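PDB 5B7H: LysR family transcriptional regulator from Vibrio vulnificus, which probably binds DNA and regulates transcription as the LysR-type factor OxyR2, represented here by its regulatory domain. Local coordinates for residues Val116-Lys121 against Glu139-Phe144. The protein carries 1 engineered substitution. Sequence-based numbering, arbitrary orientation.
Sequences VFLLEK and EKINPF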
loop_
_atom_site.group_PDB
_atom_site.type_symbol
_atom_site.label_atom_id
_atom_site.label_comp_id
_atom_site.label_asym_id
_atom_site.label_seq_id
_atom_site.Cartn_x
_atom_site.Cartn_y
_atom_site.Cartn_z
ATOM N N VAL A 116 18.852 10.358 4.200
ATOM C CA VAL A 116 17.422 10.467 4.492
ATOM C C VAL A 116 16.655 10.184 3.214
ATOM O O VAL A 116 16.779 10.936 2.240
ATOM C CB VAL A 116 17.081 11.862 5.030
ATOM C CG1 VAL A 116 15.563 11.956 5.249
ATOM C CG2 VAL A 116 17.837 12.094 6.282
ATOM N N PHE A 117 15.858 9.120 3.197
ATOM C CA PHE A 117 15.063 8.772 2.022
ATOM C C PHE A 117 13.651 9.324 2.210
ATOM O O PHE A 117 13.115 9.324 3.330
ATOM C CB PHE A 117 15.003 7.236 1.841
ATOM C CG PHE A 117 16.274 6.645 1.296
ATOM C CD1 PHE A 117 16.353 6.324 -0.073
ATOM C CD2 PHE A 117 17.425 6.504 2.105
ATOM C CE1 PHE A 117 17.535 5.752 -0.611
ATOM C CE2 PHE A 117 18.615 5.950 1.588
ATOM C CZ PHE A 117 18.668 5.588 0.223
ATOM N N LEU A 118 13.085 9.866 1.133
ATOM C CA LEU A 118 11.752 10.475 1.184
ATOM C C LEU A 118 10.940 10.034 -0.019
ATOM O O LEU A 118 11.499 9.734 -1.077
ATOM C CB LEU A 118 11.812 12.006 1.088
ATOM C CG LEU A 118 12.589 12.620 2.265
ATOM C CD1 LEU A 118 12.873 14.096 1.990
ATOM C CD2 LEU A 118 11.842 12.455 3.601
ATOM N N LEU A 119 9.612 9.993 0.159
ATOM C CA LEU A 119 8.736 9.827 -0.991
ATOM C C LEU A 119 8.850 11.016 -1.949
ATOM O O LEU A 119 9.158 12.159 -1.555
ATOM C CB LEU A 119 7.269 9.739 -0.550
ATOM C CG LEU A 119 6.963 8.527 0.322
ATOM C CD1 LEU A 119 5.586 8.691 0.985
ATOM C CD2 LEU A 119 6.979 7.184 -0.506
ATOM N N GLU A 120 8.573 10.745 -3.228
ATOM C CA GLU A 120 8.423 11.802 -4.231
ATOM C C GLU A 120 7.290 12.797 -3.822
ATOM O O GLU A 120 6.409 12.465 -3.039
ATOM C CB GLU A 120 7.980 11.179 -5.550
ATOM C CG GLU A 120 8.930 10.214 -6.195
ATOM C CD GLU A 120 8.395 9.724 -7.561
ATOM O OE1 GLU A 120 7.153 9.837 -7.777
ATOM O OE2 GLU A 120 9.210 9.236 -8.403
ATOM N N LYS A 121 7.200 13.947 -4.541
ATOM C CA LYS A 121 6.403 15.133 -4.137
ATOM C C LYS A 121 4.886 14.974 -4.278
ATOM O O LYS A 121 4.133 15.622 -3.536
ATOM C CB LYS A 121 6.868 16.367 -4.925
ATOM C CG LYS A 121 8.373 16.691 -4.802
ATOM C CD LYS A 121 8.992 16.191 -3.463
ATOM C CE LYS A 121 10.422 16.751 -3.254
ATOM N NZ LYS A 121 11.034 16.607 -1.869
ATOM N N GLU A 139 21.223 18.534 1.698
ATOM C CA GLU A 139 22.284 17.586 1.403
ATOM C C GLU A 139 22.089 16.245 2.098
ATOM O O GLU A 139 22.699 15.250 1.674
ATOM C CB GLU A 139 23.655 18.148 1.755
ATOM C CG GLU A 139 24.197 19.084 0.699
ATOM C CD GLU A 139 25.633 19.511 0.978
ATOM O OE1 GLU A 139 25.885 20.125 2.042
ATOM O OE2 GLU A 139 26.513 19.233 0.132
ATOM N N LYS A 140 21.285 16.205 3.151
ATOM C CA LYS A 140 21.065 14.935 3.824
ATOM C C LYS A 140 20.078 14.064 3.083
ATOM O O LYS A 140 19.891 12.895 3.460
ATOM C CB LYS A 140 20.607 15.127 5.271
ATOM C CG LYS A 140 21.579 15.968 6.118
ATOM C CD LYS A 140 22.979 15.422 6.013
ATOM C CE LYS A 140 23.980 16.211 6.863
ATOM N NZ LYS A 140 25.366 15.670 6.679
ATOM N N ILE A 141 19.393 14.585 2.074
ATOM C CA ILE A 141 18.316 13.824 1.445
ATOM C C ILE A 141 18.891 13.013 0.288
ATOM O O ILE A 141 19.605 13.543 -0.580
ATOM C CB ILE A 141 17.196 14.760 0.952
ATOM C CG1 ILE A 141 16.566 15.547 2.101
ATOM C CG2 ILE A 141 16.169 13.995 0.056
ATOM C CD1 ILE A 141 15.678 16.691 1.587
ATOM N N ASN A 142 18.592 11.722 0.272
ATOM C CA ASN A 142 19.069 10.878 -0.810
ATOM C C ASN A 142 18.357 11.237 -2.115
ATOM O O ASN A 142 17.141 11.457 -2.128
ATOM C CB ASN A 142 18.784 9.400 -0.493
ATOM C CG ASN A 142 19.546 8.467 -1.446
ATOM O OD1 ASN A 142 19.141 8.296 -2.602
ATOM N ND2 ASN A 142 20.688 7.926 -0.985
ATOM N N PRO A 143 19.083 11.325 -3.231
ATOM C CA PRO A 143 18.428 11.706 -4.492
ATOM C C PRO A 143 17.498 10.655 -5.083
ATOM O O PRO A 143 16.710 11.011 -5.974
ATOM C CB PRO A 143 19.599 11.961 -5.437
ATOM C CG PRO A 143 20.765 11.198 -4.825
ATOM C CD PRO A 143 20.554 11.308 -3.340
ATOM N N PHE A 144 17.520 9.412 -4.620
ATOM C CA PHE A 144 16.583 8.411 -5.123
ATOM C C PHE A 144 15.299 8.515 -4.301
ATOM O O PHE A 144 15.290 8.202 -3.101
ATOM C CB PHE A 144 17.197 7.022 -5.032
ATOM C CG PHE A 144 16.293 5.948 -5.563
ATOM C CD1 PHE A 144 15.422 5.248 -4.714
ATOM C CD2 PHE A 144 16.289 5.682 -6.924
ATOM C CE1 PHE A 144 14.615 4.258 -5.247
ATOM C CE2 PHE A 144 15.472 4.707 -7.441
ATOM C CZ PHE A 144 14.641 4.023 -6.621
HETATM O O HOH W 1 14.892 10.155 -1.121
#
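A single parallel beta bridge between Val-116 and Ile-141 ties together the loops on either side of helix 124-132, in the LysR regulatory domain with its periplasmic-binding-protein-like fold. Two backbone bonds make it: Val-116 N donates a hydrogen bond to Lys-140 O at 2.8 Å, and Val-116 O accepts one from Asn-142 N, also at 2.8 Å and nearly straight at hydrogen (167°). Beyond the bridge the two segments part, and water 1 fills in: it accepts from Leu-118 N (2.9 Å) and lies within donating distance of both Asn-142 O and Phe-144 O.

Asn-142 also stacks on Phe-117. Asn-142 CB sits 3.7 Å from the Phe-117 ring centroid, almost straight above the centre, a CH-pi contact. With CG anti to the backbone N (chi1 -167°), the amide continues over the same ring face toward CE1 and CZ, its plane tilted only 15° from the ring, and Asn-142 ND2 comes 3.3 Å from Phe-117 CZ. Both ends of this amide are held: ND2 donates to Glu-114 O, while Asn-142 OD1 uses an in-plane lone pair to accept from Phe-144 N at 2.8 Å. That last bond closes an Asx turn over Pro-143. Phe-117 also packs on Leu-152 and Met-155 of helix 149-157, and on Leu-48 of the second subunit, so the stack reaches the dimer contact.

Leu-118 and Ile-141 meet at about a right angle, Leu-118 CD1 touching Ile-141 CG2 at 3.8 Å and lying equally close to its CD1.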